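Short-chain dehydrogenase/reductase SDR (Paraburkholderia phymatum, PDB 5VA8) binds NADP in a Rossmann-type fold and probably uses it as the cofactor of an oxidation or reduction whose natural substrate is not established. Local coordinates at residues A[17-22]-A[82-87]; A[11-16]-A[38-43]; A[148-153]-A[163-168]; A[144-149]-A[189-194]. All blocks are in the same frame, centred on the assembly; numbering follows the deposited sequence.

Contact 1: residues A[17-22]-A[82-87]; sequences SALVCA and AALAAC. With NAP (NADP nicotinamide-adenine-dinucleotide phosphate), chain E.
Ala83 O is gripped twice: Cys87 N donates to it at 3.0 Å, and Ala86 N adds a weak bond, so the last turn of helix 77-86 closes on this carbonyl before Cys87 leaves helical geometry. No hydrogen bond crosses to strand 17-20, and the contact there is apolar. Leu19 carries it. Its CB points toward the helix, and with CG anti to the backbone N (chi1 177°) the two methyl groups reach different residues: CD1 touches Ala83 CB at 4.1 Å, while CD2 meets Leu84 CD2, also at 4.1 Å. Leu84 starts out away from the strand, yet its branch swings back, and the two leucines cross at about a right angle, tip to tip. A small alanine suits position 83, because its single methyl lets the helix settle over the branched leucine. At the helix end, Cys87 SG, anti to its backbone N (chi1 -174°), lies 4.1 Å from Leu19 CB and 4.0 Å from Ala18 O; a slim thiol fits this place beside the strand backbone. Farther along, Ala22 CB comes to 3.1 Å from O4B of the NADP; a residue this small suits a place so close to the adenosine ribose. The arrangement is that of a Rossmann fold, a helix laid on the first strand of the parallel sheet, with the loop after that strand running to the cofactor.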
# COMPACT_ATOMS: atom_id res chain seq x y z
N SER A 17 -16.09 28.81 -7.82
CA SER A 17 -14.87 29.35 -8.39
C SER A 17 -13.74 28.35 -8.24
O SER A 17 -13.59 27.70 -7.20
CB SER A 17 -14.48 30.68 -7.73
OG SER A 17 -14.27 30.51 -6.34
N ALA A 18 -12.95 28.19 -9.32
CA ALA A 18 -11.80 27.29 -9.29
C ALA A 18 -10.54 28.01 -9.74
O ALA A 18 -10.57 28.82 -10.68
CB ALA A 18 -12.00 26.07 -10.18
N LEU A 19 -9.43 27.72 -9.06
CA LEU A 19 -8.10 28.10 -9.52
C LEU A 19 -7.44 26.84 -10.06
O LEU A 19 -7.24 25.88 -9.32
CB LEU A 19 -7.28 28.70 -8.37
CG LEU A 19 -5.83 29.09 -8.66
CD1 LEU A 19 -5.76 30.11 -9.80
CD2 LEU A 19 -5.18 29.66 -7.40
N VAL A 20 -7.12 26.85 -11.36
CA VAL A 20 -6.57 25.67 -12.04
C VAL A 20 -5.16 26.03 -12.50
O VAL A 20 -4.98 26.84 -13.42
CB VAL A 20 -7.46 25.23 -13.21
CG1 VAL A 20 -6.98 23.89 -13.78
CG2 VAL A 20 -8.93 25.13 -12.77
N CYS A 21 -4.15 25.42 -11.86
CA CYS A 21 -2.76 25.76 -12.14
C CYS A 21 -2.21 25.04 -13.36
O CYS A 21 -2.54 23.88 -13.62
CB CYS A 21 -1.88 25.42 -10.94
SG CYS A 21 -2.32 26.31 -9.45
N ALA A 22 -1.36 25.73 -14.11
CA ALA A 22 -0.59 25.13 -15.20
C ALA A 22 -1.53 24.48 -16.22
O ALA A 22 -1.51 23.27 -16.46
CB ALA A 22 0.44 24.14 -14.64
N ALA A 82 0.02 36.41 -7.68
CA ALA A 82 -0.72 36.93 -8.83
C ALA A 82 -1.93 36.06 -9.13
O ALA A 82 -2.99 36.57 -9.52
CB ALA A 82 0.19 36.99 -10.06
N ALA A 83 -1.79 34.75 -8.98
CA ALA A 83 -2.92 33.85 -9.17
C ALA A 83 -4.00 34.12 -8.13
O ALA A 83 -5.19 34.20 -8.46
CB ALA A 83 -2.45 32.40 -9.10
N LEU A 84 -3.60 34.30 -6.87
CA LEU A 84 -4.58 34.55 -5.82
C LEU A 84 -5.19 35.95 -5.92
O LEU A 84 -6.34 36.14 -5.52
CB LEU A 84 -3.94 34.35 -4.45
CG LEU A 84 -3.58 32.87 -4.24
CD1 LEU A 84 -2.63 32.71 -3.07
CD2 LEU A 84 -4.84 32.05 -4.04
N ALA A 85 -4.46 36.93 -6.46
CA ALA A 85 -5.08 38.23 -6.67
C ALA A 85 -6.25 38.14 -7.63
O ALA A 85 -7.28 38.80 -7.45
CB ALA A 85 -4.04 39.24 -7.18
N ALA A 86 -6.12 37.31 -8.67
CA ALA A 86 -7.20 37.13 -9.63
C ALA A 86 -8.32 36.28 -9.07
O ALA A 86 -9.50 36.52 -9.36
CB ALA A 86 -6.65 36.50 -10.91
N CYS A 87 -7.97 35.28 -8.25
CA CYS A 87 -8.92 34.31 -7.72
C CYS A 87 -8.67 34.18 -6.22
O CYS A 87 -8.04 33.21 -5.77
CB CYS A 87 -8.76 32.96 -8.41
SG CYS A 87 -10.02 31.73 -7.94
PA NAP E . 1.83 19.85 -20.74
O1A NAP E . 0.92 19.32 -21.77
O2A NAP E . 3.21 20.26 -21.22
O5B NAP E . 1.08 21.09 -20.06
C5B NAP E . 1.75 21.81 -19.01
C4B NAP E . 0.97 23.07 -18.77
O4B NAP E . 1.44 23.68 -17.55
C3B NAP E . 1.13 24.14 -19.85
O3B NAP E . -0.06 24.92 -19.92
C2B NAP E . 2.29 24.97 -19.31
O2B NAP E . 2.30 26.26 -19.96
C1B NAP E . 1.92 24.98 -17.82
N9A NAP E . 3.04 25.22 -16.92
C8A NAP E . 4.16 24.46 -16.79
N7A NAP E . 4.96 24.84 -15.82
C5A NAP E . 4.32 25.94 -15.28
C6A NAP E . 4.66 26.82 -14.23
N6A NAP E . 5.78 26.71 -13.50
N1A NAP E . 3.81 27.83 -13.95
C2A NAP E . 2.68 27.94 -14.67
N3A NAP E . 2.26 27.17 -15.69
C4A NAP E . 3.13 26.19 -15.94
O3 NAP E . 2.05 18.79 -19.56
PN NAP E . 1.10 17.66 -18.93
O1N NAP E . -0.28 18.18 -18.82
O2N NAP E . 1.34 16.40 -19.65
O5D NAP E . 1.76 17.55 -17.48
C5D NAP E . 1.20 18.23 -16.34
C4D NAP E . 1.90 17.67 -15.12
O4D NAP E . 1.57 16.27 -15.00
C3D NAP E . 3.43 17.74 -15.15
O3D NAP E . 3.94 17.96 -13.83
C2D NAP E . 3.81 16.35 -15.63
O2D NAP E . 5.13 15.94 -15.27
C1D NAP E . 2.75 15.54 -14.90
N1N NAP E . 2.51 14.19 -15.47
C2N NAP E . 2.29 14.04 -16.79
C3N NAP E . 2.01 12.80 -17.30
C7N NAP E . 1.73 12.51 -18.75
O7N NAP E . 1.93 11.35 -19.18
N7N NAP E . 1.41 13.52 -19.54
C4N NAP E . 1.89 11.73 -16.42
C5N NAP E . 2.15 11.91 -15.07
C6N NAP E . 2.47 13.15 -14.61
P2B NAP E . 3.61 27.19 -19.93
O1X NAP E . 3.77 27.67 -18.53
O2X NAP E . 4.80 26.34 -20.39
O3X NAP E . 3.28 28.31 -20.94

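Contact 2: residues A[11-16]-A[38-43]; sequences LGIAGK and EGVNVT
The flat groups that matter most are the peptides of Gly39 and Lys16, and each receives a donor differently. Gly15 N approaches Gly39 O from above the carbonyl plane, 49° out of it, at 2.9 Å and with an almost straight N-H...O angle of 177°. Asn41 N instead comes nearly along the C=O axis of Lys16, also at 2.9 Å. A third flat group, the carboxamide of Asn41, has its OD1 held by Asp66 N, so that ND2 lies 3.7 Å from Gly15 O, too long for a bond. Beside the two bonds Val40 CG2 packs on Ile13 CD1 at 3.6 Å, and its CG1 lies against the carbonyl oxygen of Lys16 at 3.4 Å. Leu11 CD1 lies obliquely across the bent chain of Glu38, 3.6 Å from its CG. Two waters span the remaining gap: the first accepts from Leu11 N and donates to Glu38 OE1, its oxygen 2.5 Å from OE1; the second does the same between Ile13 N and Glu38 O. Glycine suits position 39, since a CB there would clash with Ala14 CB, and position 15 at its positive phi, within the type II turn from Ile13 to Lys16. Gly39 is the C-prime residue of a Schellman motif, so the contact marks where helix 26-37 ends and the chain enters strand 41-46, the return step of the first beta-alpha-beta crossover of the Rossmann fold.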
# COMPACT_ATOMS: atom_id res chain seq x y z
N LEU A 11 -23.27 17.82 -11.10
CA LEU A 11 -22.21 17.83 -10.10
C LEU A 11 -22.39 18.89 -9.03
O LEU A 11 -21.59 18.92 -8.08
CB LEU A 11 -20.85 18.01 -10.78
CG LEU A 11 -20.47 16.90 -11.76
CD1 LEU A 11 -19.00 17.03 -12.16
CD2 LEU A 11 -20.78 15.52 -11.19
N GLY A 12 -23.39 19.76 -9.16
CA GLY A 12 -23.73 20.69 -8.10
C GLY A 12 -22.75 21.81 -7.85
O GLY A 12 -22.79 22.42 -6.78
N ILE A 13 -21.88 22.14 -8.81
CA ILE A 13 -20.82 23.11 -8.57
C ILE A 13 -20.89 24.30 -9.53
O ILE A 13 -19.94 25.06 -9.64
CB ILE A 13 -19.43 22.44 -8.60
CG1 ILE A 13 -19.21 21.64 -9.89
CG2 ILE A 13 -19.26 21.55 -7.36
CD1 ILE A 13 -17.78 21.04 -10.01
N ALA A 14 -22.02 24.46 -10.22
CA ALA A 14 -22.20 25.62 -11.08
C ALA A 14 -22.11 26.90 -10.26
O ALA A 14 -22.73 27.02 -9.20
CB ALA A 14 -23.54 25.55 -11.80
N GLY A 15 -21.34 27.87 -10.76
CA GLY A 15 -21.20 29.14 -10.10
C GLY A 15 -20.10 29.19 -9.07
O GLY A 15 -19.76 30.29 -8.59
N LYS A 16 -19.52 28.05 -8.71
CA LYS A 16 -18.37 28.04 -7.82
C LYS A 16 -17.14 28.53 -8.57
O LYS A 16 -17.14 28.68 -9.80
CB LYS A 16 -18.14 26.65 -7.24
CG LYS A 16 -19.25 26.21 -6.28
CD LYS A 16 -18.83 25.01 -5.47
CE LYS A 16 -20.00 24.43 -4.67
NZ LYS A 16 -20.55 25.39 -3.67
N GLU A 38 -19.12 22.12 -16.25
CA GLU A 38 -20.10 21.98 -15.18
C GLU A 38 -20.45 23.32 -14.55
O GLU A 38 -21.04 23.36 -13.47
CB GLU A 38 -19.59 20.99 -14.13
CG GLU A 38 -19.14 19.64 -14.69
CD GLU A 38 -20.20 18.94 -15.55
OE1 GLU A 38 -21.41 19.13 -15.32
OE2 GLU A 38 -19.80 18.20 -16.48
N GLY A 39 -20.11 24.42 -15.22
CA GLY A 39 -20.52 25.74 -14.79
C GLY A 39 -19.60 26.42 -13.80
O GLY A 39 -19.98 27.46 -13.25
N VAL A 40 -18.41 25.88 -13.57
CA VAL A 40 -17.46 26.49 -12.64
C VAL A 40 -16.75 27.65 -13.32
O VAL A 40 -16.29 27.53 -14.46
CB VAL A 40 -16.43 25.44 -12.16
CG1 VAL A 40 -15.42 26.09 -11.22
CG2 VAL A 40 -17.14 24.26 -11.49
N ASN A 41 -16.66 28.78 -12.62
CA ASN A 41 -15.82 29.88 -13.09
C ASN A 41 -14.36 29.53 -12.85
O ASN A 41 -13.97 29.22 -11.73
CB ASN A 41 -16.19 31.17 -12.37
CG ASN A 41 -17.62 31.60 -12.64
OD1 ASN A 41 -18.05 31.66 -13.79
ND2 ASN A 41 -18.37 31.88 -11.58
N VAL A 42 -13.54 29.55 -13.90
CA VAL A 42 -12.18 29.04 -13.79
C VAL A 42 -11.17 30.16 -14.00
O VAL A 42 -11.32 31.00 -14.90
CB VAL A 42 -11.90 27.87 -14.76
CG1 VAL A 42 -12.73 26.64 -14.37
CG2 VAL A 42 -12.17 28.29 -16.21
N THR A 43 -10.15 30.18 -13.15
CA THR A 43 -8.96 31.00 -13.34
C THR A 43 -7.84 30.05 -13.74
O THR A 43 -7.49 29.16 -12.96
CB THR A 43 -8.62 31.75 -12.06
OG1 THR A 43 -9.67 32.68 -11.76
CG2 THR A 43 -7.31 32.51 -12.21
O HOH W 1 -22.95 19.41 -13.37
O HOH W 2 -22.29 21.60 -11.74

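Contact 3: residues A[148-153]-A[163-168]; sequences SSSVKA and GARSGL. With TCE (3,3',3''-phosphanetriyltripropanoic acid), chain F; NAP (NADP nicotinamide-adenine-dinucleotide phosphate), chain E.
The guanidinium of Arg165 meets both ligands at its edge and in its plane. NH2 donates to O3D of the NADP at 2.8 Å and to O16 of the bound phosphine tricarboxylic acid at 2.9 Å, so one nitrogen links the nicotinamide ribose to a ligand carboxyl group; NE adds a weak bond to the same O16. The other oxygen of that group, O15, is taken by Ser148 OG at 2.7 Å, and Ser149 OG reaches O12 of a different arm of the ligand at the same distance. A planar multi-donor cation suits a place between a sugar hydroxyl and an acid, and small hydroxyls suit the wall beside them. In the second shell, Ser148 OG, anti to its backbone N (chi1 179°), also accepts from Ser150 N at 3.0 Å. This ST turn fixes the hydroxyl. The extended Arg165 chain runs past Ser148, whose CB touches Arg165 CD at 3.6 Å, and Ser161 OG receives a further bond from Arg165 NE. Val151 CG1 presses on the helix backbone, 3.6 Å from Arg165 C, while water 3 donates to both Val151 O and Ser166 OG, the latter also hydrogen-bonded to Asn162 O one turn back. The spacing of Ser148, Ser161 and Arg165 corresponds to the Ser, Tyr and Lys positions of classical members of the family, consistent with Arg165 holding the ribose. The loop after strand 141-146 thus lies on the start of helix 159-179, with Leu190 of strand 184-191 packed against Val151 and helix 110-138 packed along the side of Ala164 and Leu168.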
# COMPACT_ATOMS: atom_id res chain seq x y z
N SER A 148 1.51 11.91 -10.01
CA SER A 148 2.12 11.00 -10.98
C SER A 148 2.01 9.58 -10.45
O SER A 148 2.01 9.35 -9.24
CB SER A 148 3.60 11.34 -11.20
OG SER A 148 4.18 10.42 -12.12
N SER A 149 2.00 8.62 -11.39
CA SER A 149 2.18 7.23 -11.01
C SER A 149 3.51 7.00 -10.30
O SER A 149 3.67 5.96 -9.64
CB SER A 149 2.11 6.34 -12.26
OG SER A 149 3.29 6.50 -13.04
N SER A 150 4.46 7.93 -10.42
CA SER A 150 5.77 7.80 -9.78
C SER A 150 5.69 7.64 -8.27
O SER A 150 6.65 7.15 -7.66
CB SER A 150 6.64 9.01 -10.11
OG SER A 150 6.15 10.16 -9.41
N VAL A 151 4.58 8.06 -7.63
CA VAL A 151 4.46 7.87 -6.19
C VAL A 151 4.03 6.45 -5.83
O VAL A 151 4.21 6.05 -4.67
CB VAL A 151 3.49 8.89 -5.57
CG1 VAL A 151 3.84 10.32 -6.00
CG2 VAL A 151 2.07 8.57 -5.93
N LYS A 152 3.50 5.69 -6.79
CA LYS A 152 3.12 4.29 -6.56
C LYS A 152 4.24 3.33 -6.97
O LYS A 152 4.44 2.30 -6.32
CB LYS A 152 1.85 3.92 -7.34
CG LYS A 152 0.60 4.72 -6.98
CD LYS A 152 0.11 4.39 -5.59
CE LYS A 152 -0.44 2.96 -5.49
NZ LYS A 152 -0.98 2.72 -4.12
N ALA A 153 4.96 3.65 -8.04
CA ALA A 153 6.07 2.85 -8.50
C ALA A 153 7.07 3.81 -9.12
O ALA A 153 6.70 4.59 -10.01
CB ALA A 153 5.63 1.78 -9.50
N GLY A 163 10.87 11.33 -5.88
CA GLY A 163 11.04 11.98 -4.61
C GLY A 163 10.06 13.11 -4.33
O GLY A 163 9.32 13.05 -3.35
N ALA A 164 10.06 14.16 -5.16
CA ALA A 164 9.30 15.35 -4.80
C ALA A 164 7.81 15.06 -4.68
O ALA A 164 7.15 15.55 -3.76
CB ALA A 164 9.55 16.46 -5.83
N ARG A 165 7.26 14.27 -5.60
CA ARG A 165 5.81 14.09 -5.57
C ARG A 165 5.40 13.15 -4.46
O ARG A 165 4.28 13.28 -3.93
CB ARG A 165 5.32 13.56 -6.91
CG ARG A 165 5.69 14.52 -8.05
CD ARG A 165 4.95 14.07 -9.29
NE ARG A 165 5.43 14.64 -10.54
CZ ARG A 165 4.91 15.69 -11.17
NH1 ARG A 165 3.92 16.40 -10.61
NH2 ARG A 165 5.38 16.03 -12.36
N SER A 166 6.28 12.22 -4.07
CA SER A 166 6.02 11.39 -2.90
C SER A 166 6.04 12.22 -1.63
O SER A 166 5.28 11.94 -0.69
CB SER A 166 7.05 10.27 -2.83
OG SER A 166 6.87 9.35 -3.90
N GLY A 167 6.92 13.23 -1.58
CA GLY A 167 6.93 14.15 -0.46
C GLY A 167 5.61 14.88 -0.32
O GLY A 167 5.05 14.99 0.77
N LEU A 168 5.11 15.43 -1.43
CA LEU A 168 3.80 16.08 -1.38
C LEU A 168 2.76 15.11 -0.85
O LEU A 168 1.96 15.46 0.03
CB LEU A 168 3.39 16.56 -2.78
CG LEU A 168 1.98 17.15 -2.84
CD1 LEU A 168 1.89 18.38 -1.95
CD2 LEU A 168 1.61 17.51 -4.29
O16 TCE F . 7.06 13.87 -13.36
C14 TCE F . 6.45 12.81 -13.66
O15 TCE F . 6.33 11.88 -12.82
C5 TCE F . 5.88 12.63 -15.06
C2 TCE F . 5.51 11.17 -15.26
P TCE F . 4.55 10.99 -16.83
C3 TCE F . 5.28 11.99 -18.19
C6 TCE F . 6.62 11.31 -18.43
C8 TCE F . 7.37 12.13 -19.46
O10 TCE F . 7.83 11.54 -20.46
O9 TCE F . 7.51 13.38 -19.30
C1 TCE F . 4.44 9.20 -17.27
C4 TCE F . 3.74 8.49 -16.12
C11 TCE F . 3.73 7.00 -16.44
O12 TCE F . 3.15 6.18 -15.69
O13 TCE F . 4.32 6.62 -17.48
PA NAP E . 1.83 19.85 -20.74
O1A NAP E . 0.92 19.32 -21.77
O2A NAP E . 3.21 20.26 -21.22
O5B NAP E . 1.08 21.09 -20.06
C5B NAP E . 1.75 21.81 -19.01
C4B NAP E . 0.97 23.07 -18.77
O4B NAP E . 1.44 23.68 -17.55
C3B NAP E . 1.13 24.14 -19.85
O3B NAP E . -0.06 24.92 -19.92
C2B NAP E . 2.29 24.97 -19.31
O2B NAP E . 2.30 26.26 -19.96
C1B NAP E . 1.92 24.98 -17.82
N9A NAP E . 3.04 25.22 -16.92
C8A NAP E . 4.16 24.46 -16.79
N7A NAP E . 4.96 24.84 -15.82
C5A NAP E . 4.32 25.94 -15.28
C6A NAP E . 4.66 26.82 -14.23
N6A NAP E . 5.78 26.71 -13.50
N1A NAP E . 3.81 27.83 -13.95
C2A NAP E . 2.68 27.94 -14.67
N3A NAP E . 2.26 27.17 -15.69
C4A NAP E . 3.13 26.19 -15.94
O3 NAP E . 2.05 18.79 -19.56
PN NAP E . 1.10 17.66 -18.93
O1N NAP E . -0.28 18.18 -18.82
O2N NAP E . 1.34 16.40 -19.65
O5D NAP E . 1.76 17.55 -17.48
C5D NAP E . 1.20 18.23 -16.34
C4D NAP E . 1.90 17.67 -15.12
O4D NAP E . 1.57 16.27 -15.00
C3D NAP E . 3.43 17.74 -15.15
O3D NAP E . 3.94 17.96 -13.83
C2D NAP E . 3.81 16.35 -15.63
O2D NAP E . 5.13 15.94 -15.27
C1D NAP E . 2.75 15.54 -14.90
N1N NAP E . 2.51 14.19 -15.47
C2N NAP E . 2.29 14.04 -16.79
C3N NAP E . 2.01 12.80 -17.30
C7N NAP E . 1.73 12.51 -18.75
O7N NAP E . 1.93 11.35 -19.18
N7N NAP E . 1.41 13.52 -19.54
C4N NAP E . 1.89 11.73 -16.42
C5N NAP E . 2.15 11.91 -15.07
C6N NAP E . 2.47 13.15 -14.61
P2B NAP E . 3.61 27.19 -19.93
O1X NAP E . 3.77 27.67 -18.53
O2X NAP E . 4.80 26.34 -20.39
O3X NAP E . 3.28 28.31 -20.94
O HOH W 3 5.83 7.17 -2.74

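Contact 4: residues A[144-149]-A[189-194]; sequences VNITSS and LLPGIF. With NAP (NADP nicotinamide-adenine-dinucleotide phosphate), chain E; TCE (3,3',3''-phosphanetriyltripropanoic acid), chain F.
Pro191 can be followed round its ring. CB lies 3.6 Å from C4N of the NADP nicotinamide, CG comes to 3.5 Å from C5N and also meets the branch CG2 of Ile146, and CD rests on Thr147 O at 3.4 Å. That last carbon fills the place of a backbone N-H, so proline suits the end of strand 184-191: it removes one bond of the parallel pairing, the one Thr147 O would have received, while offering a compact apolar surface to the cofactor. Before it the pairing is regular. Leu189 N donates to Asn145 O, and Thr147 N to Leu189 O at 2.9 Å, with the donor 25° above the carbonyl plane; after it, Ser149 N reaches Pro191 O with an N-H...O angle of 147°. Ile146 CA also lends a C-H to Leu189 O. On the face of Ile146 and Pro191, farther back from the cofactor, Val144 CG1 packs obliquely on Leu189 CG at 3.8 Å; on the other face Leu190 lies beside Thr147, its CG 3.3 Å from OG1. Past the strand, Phe194 N binds O7N of the carboxamide at 2.8 Å, and Phe194 O receives a weak bond from N7N, which sets the rotation of that group. Gly192 O comes to 3.0 Å from C4N. Thr147 O and Ser148 N are buried without a partner. With three carbonyl oxygens close to the nicotinamide ring, the pocket would probably stabilise a positive, oxidised ring and hold the carbon that exchanges hydride, C4N, in a fixed position.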
# COMPACT_ATOMS: atom_id res chain seq x y z
N VAL A 144 -7.51 19.24 -5.56
CA VAL A 144 -7.05 18.09 -6.34
C VAL A 144 -5.62 18.38 -6.75
O VAL A 144 -5.36 19.37 -7.45
CB VAL A 144 -7.93 17.84 -7.58
CG1 VAL A 144 -7.34 16.71 -8.43
CG2 VAL A 144 -9.37 17.51 -7.16
N ASN A 145 -4.69 17.52 -6.34
CA ASN A 145 -3.29 17.67 -6.70
C ASN A 145 -2.96 16.71 -7.84
O ASN A 145 -3.10 15.49 -7.69
CB ASN A 145 -2.38 17.38 -5.50
CG ASN A 145 -2.75 18.19 -4.29
OD1 ASN A 145 -2.68 19.42 -4.33
ND2 ASN A 145 -3.17 17.52 -3.22
N ILE A 146 -2.51 17.25 -8.97
CA ILE A 146 -2.04 16.39 -10.06
C ILE A 146 -0.63 15.95 -9.72
O ILE A 146 0.28 16.78 -9.61
CB ILE A 146 -2.07 17.13 -11.40
CG1 ILE A 146 -3.50 17.53 -11.77
CG2 ILE A 146 -1.42 16.27 -12.50
CD1 ILE A 146 -3.57 18.36 -13.06
N THR A 147 -0.44 14.63 -9.54
CA THR A 147 0.87 14.13 -9.18
C THR A 147 1.36 13.21 -10.29
O THR A 147 1.57 13.68 -11.41
CB THR A 147 0.86 13.45 -7.79
OG1 THR A 147 -0.03 12.32 -7.77
CG2 THR A 147 0.43 14.47 -6.72
N SER A 148 1.51 11.91 -10.01
CA SER A 148 2.12 11.00 -10.98
C SER A 148 2.01 9.58 -10.45
O SER A 148 2.01 9.35 -9.24
CB SER A 148 3.60 11.34 -11.20
OG SER A 148 4.18 10.42 -12.12
N SER A 149 2.00 8.62 -11.39
CA SER A 149 2.18 7.23 -11.01
C SER A 149 3.51 7.00 -10.30
O SER A 149 3.67 5.96 -9.64
CB SER A 149 2.11 6.34 -12.26
OG SER A 149 3.29 6.50 -13.04
N LEU A 189 -4.68 13.10 -7.90
CA LEU A 189 -4.92 12.42 -9.16
C LEU A 189 -3.58 12.05 -9.76
O LEU A 189 -2.77 12.94 -10.04
CB LEU A 189 -5.71 13.30 -10.13
CG LEU A 189 -7.23 13.28 -10.12
CD1 LEU A 189 -7.74 14.12 -11.28
CD2 LEU A 189 -7.76 11.83 -10.22
N LEU A 190 -3.35 10.76 -9.95
CA LEU A 190 -2.05 10.23 -10.35
C LEU A 190 -2.12 9.76 -11.79
O LEU A 190 -2.63 8.65 -12.06
CB LEU A 190 -1.64 9.06 -9.44
CG LEU A 190 -1.29 9.27 -7.97
CD1 LEU A 190 -2.39 9.98 -7.18
CD2 LEU A 190 -1.05 7.90 -7.33
N PRO A 191 -1.62 10.53 -12.76
CA PRO A 191 -1.66 10.06 -14.15
C PRO A 191 -0.61 8.99 -14.40
O PRO A 191 0.53 9.09 -13.94
CB PRO A 191 -1.36 11.32 -14.98
CG PRO A 191 -1.12 12.43 -14.01
CD PRO A 191 -1.00 11.86 -12.62
N GLY A 192 -1.02 7.96 -15.15
CA GLY A 192 -0.09 7.14 -15.92
C GLY A 192 0.32 7.93 -17.14
O GLY A 192 0.46 9.15 -17.06
N ILE A 193 0.51 7.30 -18.30
CA ILE A 193 0.95 8.06 -19.46
C ILE A 193 -0.26 8.64 -20.19
O ILE A 193 -1.22 7.92 -20.53
CB ILE A 193 1.84 7.21 -20.39
CG1 ILE A 193 2.32 8.08 -21.56
CG2 ILE A 193 1.13 5.95 -20.86
CD1 ILE A 193 3.40 7.42 -22.42
N PHE A 194 -0.24 9.96 -20.39
CA PHE A 194 -1.31 10.69 -21.05
C PHE A 194 -0.78 11.39 -22.29
O PHE A 194 0.35 11.89 -22.31
CB PHE A 194 -1.96 11.69 -20.10
CG PHE A 194 -3.03 11.08 -19.24
CD1 PHE A 194 -4.36 11.34 -19.50
CD2 PHE A 194 -2.70 10.19 -18.22
CE1 PHE A 194 -5.36 10.75 -18.75
CE2 PHE A 194 -3.69 9.60 -17.45
CZ PHE A 194 -5.03 9.88 -17.72
PA NAP E . 1.83 19.85 -20.74
O1A NAP E . 0.92 19.32 -21.77
O2A NAP E . 3.21 20.26 -21.22
O5B NAP E . 1.08 21.09 -20.06
C5B NAP E . 1.75 21.81 -19.01
C4B NAP E . 0.97 23.07 -18.77
O4B NAP E . 1.44 23.68 -17.55
C3B NAP E . 1.13 24.14 -19.85
O3B NAP E . -0.06 24.92 -19.92
C2B NAP E . 2.29 24.97 -19.31
O2B NAP E . 2.30 26.26 -19.96
C1B NAP E . 1.92 24.98 -17.82
N9A NAP E . 3.04 25.22 -16.92
C8A NAP E . 4.16 24.46 -16.79
N7A NAP E . 4.96 24.84 -15.82
C5A NAP E . 4.32 25.94 -15.28
C6A NAP E . 4.66 26.82 -14.23
N6A NAP E . 5.78 26.71 -13.50
N1A NAP E . 3.81 27.83 -13.95
C2A NAP E . 2.68 27.94 -14.67
N3A NAP E . 2.26 27.17 -15.69
C4A NAP E . 3.13 26.19 -15.94
O3 NAP E . 2.05 18.79 -19.56
PN NAP E . 1.10 17.66 -18.93
O1N NAP E . -0.28 18.18 -18.82
O2N NAP E . 1.34 16.40 -19.65
O5D NAP E . 1.76 17.55 -17.48
C5D NAP E . 1.20 18.23 -16.34
C4D NAP E . 1.90 17.67 -15.12
O4D NAP E . 1.57 16.27 -15.00
C3D NAP E . 3.43 17.74 -15.15
O3D NAP E . 3.94 17.96 -13.83
C2D NAP E . 3.81 16.35 -15.63
O2D NAP E . 5.13 15.94 -15.27
C1D NAP E . 2.75 15.54 -14.90
N1N NAP E . 2.51 14.19 -15.47
C2N NAP E . 2.29 14.04 -16.79
C3N NAP E . 2.01 12.80 -17.30
C7N NAP E . 1.73 12.51 -18.75
O7N NAP E . 1.93 11.35 -19.18
N7N NAP E . 1.41 13.52 -19.54
C4N NAP E . 1.89 11.73 -16.42
C5N NAP E . 2.15 11.91 -15.07
C6N NAP E . 2.47 13.15 -14.61
P2B NAP E . 3.61 27.19 -19.93
O1X NAP E . 3.77 27.67 -18.53
O2X NAP E . 4.80 26.34 -20.39
O3X NAP E . 3.28 28.31 -20.94
O16 TCE F . 7.06 13.87 -13.36
C14 TCE F . 6.45 12.81 -13.66
O15 TCE F . 6.33 11.88 -12.82
C5 TCE F . 5.88 12.63 -15.06
C2 TCE F . 5.51 11.17 -15.26
P TCE F . 4.55 10.99 -16.83
C3 TCE F . 5.28 11.99 -18.19
C6 TCE F . 6.62 11.31 -18.43
C8 TCE F . 7.37 12.13 -19.46
O10 TCE F . 7.83 11.54 -20.46
O9 TCE F . 7.51 13.38 -19.30
C1 TCE F . 4.44 9.20 -17.27
C4 TCE F . 3.74 8.49 -16.12
C11 TCE F . 3.73 7.00 -16.44
O12 TCE F . 3.15 6.18 -15.69
O13 TCE F . 4.32 6.62 -17.48

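How the contacts relate
Contacts 1 and 2 meet inside the sheet: Ala18 N and Asn41 O, 2.8 Å apart, probably form a hydrogen bond between neighbouring strands 17-20 and 41-46, though the centres lie 14 Å apart. Contacts 3 and 4 both use the chain just after strand 141-146, share Ser148 and Ser149, and have centres 9 Å apart; Arg165 NH1 lies beside Thr147 O at 3.7 Å. Both face the tricarboxylic acid and the nicotinamide half of the NADP, whereas contact 1 reaches the adenosine ribose. Contacts 1 and 4 do not touch, their nearest atoms about 6 Å apart, and each meets the NADP. Contact 2 lies farthest from the pocket, its centre about 29 Å from that of contact 3.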